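PDB 4IPB: uncharacterized protein from Bacteroides ovatus, which is of unknown function but belongs to the PepSY-like, putative beta-lactamase-inhibitor-like family. Local coordinates for residues A[21-26]-A[32-37]. Sequence-based numbering, arbitrary orientation.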
ATOM      1  N   GLY A  21      10.577  -1.999  16.238  1.00 25.86           N
ATOM      2  CA  GLY A  21       9.718  -0.835  16.310  1.00 26.35           C
ATOM      3  C   GLY A  21       8.373  -1.036  15.656  1.00 22.63           C
ATOM      4  O   GLY A  21       7.805  -0.078  15.072  1.00 26.63           O
ATOM      5  N   VAL A  22       7.854  -2.257  15.732  1.00 20.42           N
ATOM      6  CA  VAL A  22       6.620  -2.590  15.004  1.00 17.47           C
ATOM      7  C   VAL A  22       5.431  -2.089  15.811  1.00 17.42           C
ATOM      8  O   VAL A  22       5.334  -2.367  17.041  1.00 18.86           O
ATOM      9  CB  VAL A  22       6.478  -4.101  14.834  1.00 16.83           C
ATOM     10  CG1 VAL A  22       5.233  -4.485  14.039  1.00 16.41           C
ATOM     11  CG2 VAL A  22       7.718  -4.636  14.180  1.00 16.83           C
ATOM     12  N   ALA A  23       4.537  -1.392  15.124  1.00 16.70           N
ATOM     13  CA  ALA A  23       3.301  -0.861  15.708  1.00 17.11           C
ATOM     14  C   ALA A  23       2.148  -1.667  15.152  1.00 15.74           C
ATOM     15  O   ALA A  23       1.953  -1.667  13.918  1.00 14.59           O
ATOM     16  CB  ALA A  23       3.114   0.594  15.304  1.00 18.07           C
ATOM     17  N   TRP A  24       1.401  -2.346  16.029  1.00 15.73           N
ATOM     18  CA  TRP A  24       0.276  -3.200  15.614  1.00 15.05           C
ATOM     19  C   TRP A  24      -1.091  -2.514  15.882  1.00 15.84           C
ATOM     20  O   TRP A  24      -1.297  -1.862  16.882  1.00 16.76           O
ATOM     21  CB  TRP A  24       0.299  -4.513  16.369  1.00 15.14           C
ATOM     22  CG  TRP A  24       1.378  -5.438  16.005  1.00 14.09           C
ATOM     23  CD1 TRP A  24       2.587  -5.553  16.599  1.00 14.36           C
ATOM     24  CD2 TRP A  24       1.307  -6.448  15.008  1.00 13.04           C
ATOM     25  NE1 TRP A  24       3.296  -6.580  16.003  1.00 13.81           N
ATOM     26  CE2 TRP A  24       2.529  -7.135  15.013  1.00 12.84           C
ATOM     27  CE3 TRP A  24       0.307  -6.840  14.080  1.00 12.51           C
ATOM     28  CZ2 TRP A  24       2.760  -8.248  14.178  1.00 12.18           C
ATOM     29  CZ3 TRP A  24       0.568  -7.910  13.224  1.00 12.24           C
ATOM     30  CH2 TRP A  24       1.782  -8.571  13.278  1.00 11.96           C
ATOM     31  N   SER A  25      -2.025  -2.746  14.972  1.00 15.33           N
ATOM     32  CA  SER A  25      -3.420  -2.312  15.085  1.00 15.90           C
ATOM     33  C   SER A  25      -4.304  -3.328  14.396  1.00 16.18           C
ATOM     34  O   SER A  25      -3.787  -4.286  13.808  1.00 14.78           O
ATOM     35  CB  SER A  25      -3.591  -0.952  14.385  1.00 16.13           C
ATOM     36  OG  SER A  25      -3.263  -1.074  12.975  1.00 14.97           O
ATOM     37  N   GLN A  26      -5.626  -3.133  14.464  1.00 17.11           N
ATOM     38  CA  GLN A  26      -6.529  -3.971  13.671  1.00 17.92           C
ATOM     39  C   GLN A  26      -7.657  -3.162  13.070  1.00 17.84           C
ATOM     40  O   GLN A  26      -7.997  -2.080  13.555  1.00 19.24           O
ATOM     41  CB  GLN A  26      -7.070  -5.158  14.509  1.00 20.74           C
ATOM     42  CG  GLN A  26      -8.002  -4.838  15.648  1.00 25.28           C
ATOM     43  CD  GLN A  26      -8.553  -6.125  16.313  1.00 28.31           C
ATOM     44  OE1 GLN A  26      -9.593  -6.681  15.898  1.00 32.46           O
ATOM     45  NE2 GLN A  26      -7.881  -6.579  17.327  1.00 25.15           N
ATOM     46  N   CYS A  32      -2.646  -5.418  11.498  1.00 12.70           N
ATOM     47  CA  CYS A  32      -1.677  -4.690  10.675  1.00 12.48           C
ATOM     48  C   CYS A  32      -0.435  -4.417  11.475  1.00 12.36           C
ATOM     49  O   CYS A  32      -0.531  -3.841  12.579  1.00 13.06           O
ATOM     50  CB  CYS A  32      -2.276  -3.377  10.230  1.00 12.98           C
ATOM     51  SG  CYS A  32      -1.135  -2.325   9.286  1.00 14.52           S
ATOM     52  N   ALA A  33       0.722  -4.786  10.929  1.00 11.58           N
ATOM     53  CA  ALA A  33       2.034  -4.492  11.458  1.00 11.79           C
ATOM     54  C   ALA A  33       2.670  -3.353  10.635  1.00 12.10           C
ATOM     55  O   ALA A  33       2.862  -3.513   9.402  1.00 11.68           O
ATOM     56  CB  ALA A  33       2.925  -5.721  11.363  1.00 11.45           C
ATOM     57  N   ASN A  34       2.966  -2.237  11.301  1.00 13.21           N
ATOM     58  CA  ASN A  34       3.584  -1.076  10.668  1.00 14.13           C
ATOM     59  C   ASN A  34       5.002  -0.956  11.133  1.00 15.47           C
ATOM     60  O   ASN A  34       5.244  -0.918  12.374  1.00 15.37           O
ATOM     61  CB  ASN A  34       2.806   0.200  11.016  1.00 16.83           C
ATOM     62  CG  ASN A  34       3.492   1.453  10.524  1.00 19.56           C
ATOM     63  OD1 ASN A  34       4.344   2.012  11.216  1.00 26.09           O
ATOM     64  ND2 ASN A  34       3.254   1.813   9.293  1.00 20.35           N
ATOM     65  N   PHE A  35       5.949  -0.777  10.206  1.00 15.38           N
ATOM     66  CA  PHE A  35       7.395  -0.729  10.547  1.00 16.67           C
ATOM     67  C   PHE A  35       8.221  -0.318   9.327  1.00 18.96           C
ATOM     68  O   PHE A  35       7.713  -0.331   8.210  1.00 18.19           O
ATOM     69  CB  PHE A  35       7.906  -2.112  11.000  1.00 16.14           C
ATOM     70  CG  PHE A  35       7.751  -3.197   9.986  1.00 14.92           C
ATOM     71  CD1 PHE A  35       6.507  -3.747   9.723  1.00 14.53           C
ATOM     72  CD2 PHE A  35       8.828  -3.706   9.301  1.00 14.14           C
ATOM     73  CE1 PHE A  35       6.344  -4.758   8.826  1.00 14.29           C
ATOM     74  CE2 PHE A  35       8.654  -4.735   8.363  1.00 13.97           C
ATOM     75  CZ  PHE A  35       7.407  -5.220   8.114  1.00 13.08           C
ATOM     76  N   ALA A  36       9.524  -0.092   9.536  1.00 18.88           N
ATOM     77  CA  ALA A  36      10.442   0.220   8.440  1.00 21.94           C
ATOM     78  C   ALA A  36      11.399  -0.935   8.192  1.00 22.37           C
ATOM     79  O   ALA A  36      11.845  -1.593   9.125  1.00 25.27           O
ATOM     80  CB  ALA A  36      11.252   1.477   8.796  1.00 24.55           C
HETATM   81  N   MSE A  37      11.723  -1.197   6.934  1.00 23.23           N
HETATM   82  CA  MSE A  37      12.574  -2.359   6.574  1.00 27.90           C
HETATM   83  C   MSE A  37      13.391  -1.957   5.364  1.00 35.25           C
HETATM   84  O   MSE A  37      12.825  -1.595   4.325  1.00 32.40           O
HETATM   85  CB  MSE A  37      11.655  -3.574   6.265  1.00 30.49           C
HETATM   86  CG  MSE A  37      12.297  -4.891   5.781  1.00 35.10           C
HETATM   87 SE   MSE A  37      13.622  -5.602   7.023  0.75 49.48          SE
HETATM   88  CE  MSE A  37      12.589  -5.755   8.645  1.00 24.73           C
TER
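Ala33 places its methyl over one face of the Trp24 indole: CB lies 3.6 Å from the centroid of the six-membered ring and only 9° off its normal, a CH-pi contact at a non-hydrogen-bonded pair. Trp24 CG sits anti to the carbonyl carbon (chi1 -71°), letting the ring lean across to the neighbouring strand. Val22 CG1 reaches the same methyl, Ala33 CB, at 3.7 Å, roughly at right angles to the ring direction, while Val22 CG2 lies alongside Phe35 CB at 4.1 Å. Phe12 of helix 6-15 touches all four of these residues, edge-to-face with the rings of Trp24 and Phe35, making this the tightly packed side. The reverse face is more open at exposed Ala23 and partly exposed Ser25 and Asn34, although Cys32 is buried against Asn43 and Trp45. There Ser25 OG stands 3.7 Å from Cys32 CB, and Asn34 ND2 donates to Asn43 OD1. Reciprocal backbone pairs fix the register: Ala23 N to Asn34 O is nearly straight at 2.9 Å, and Cys32 N to Ser25 O measures 2.8 Å. With strand directions 153° apart, the arrangement is an antiparallel beta hairpin at one edge of the chain's sheet, packed on one face against the N-terminal helix.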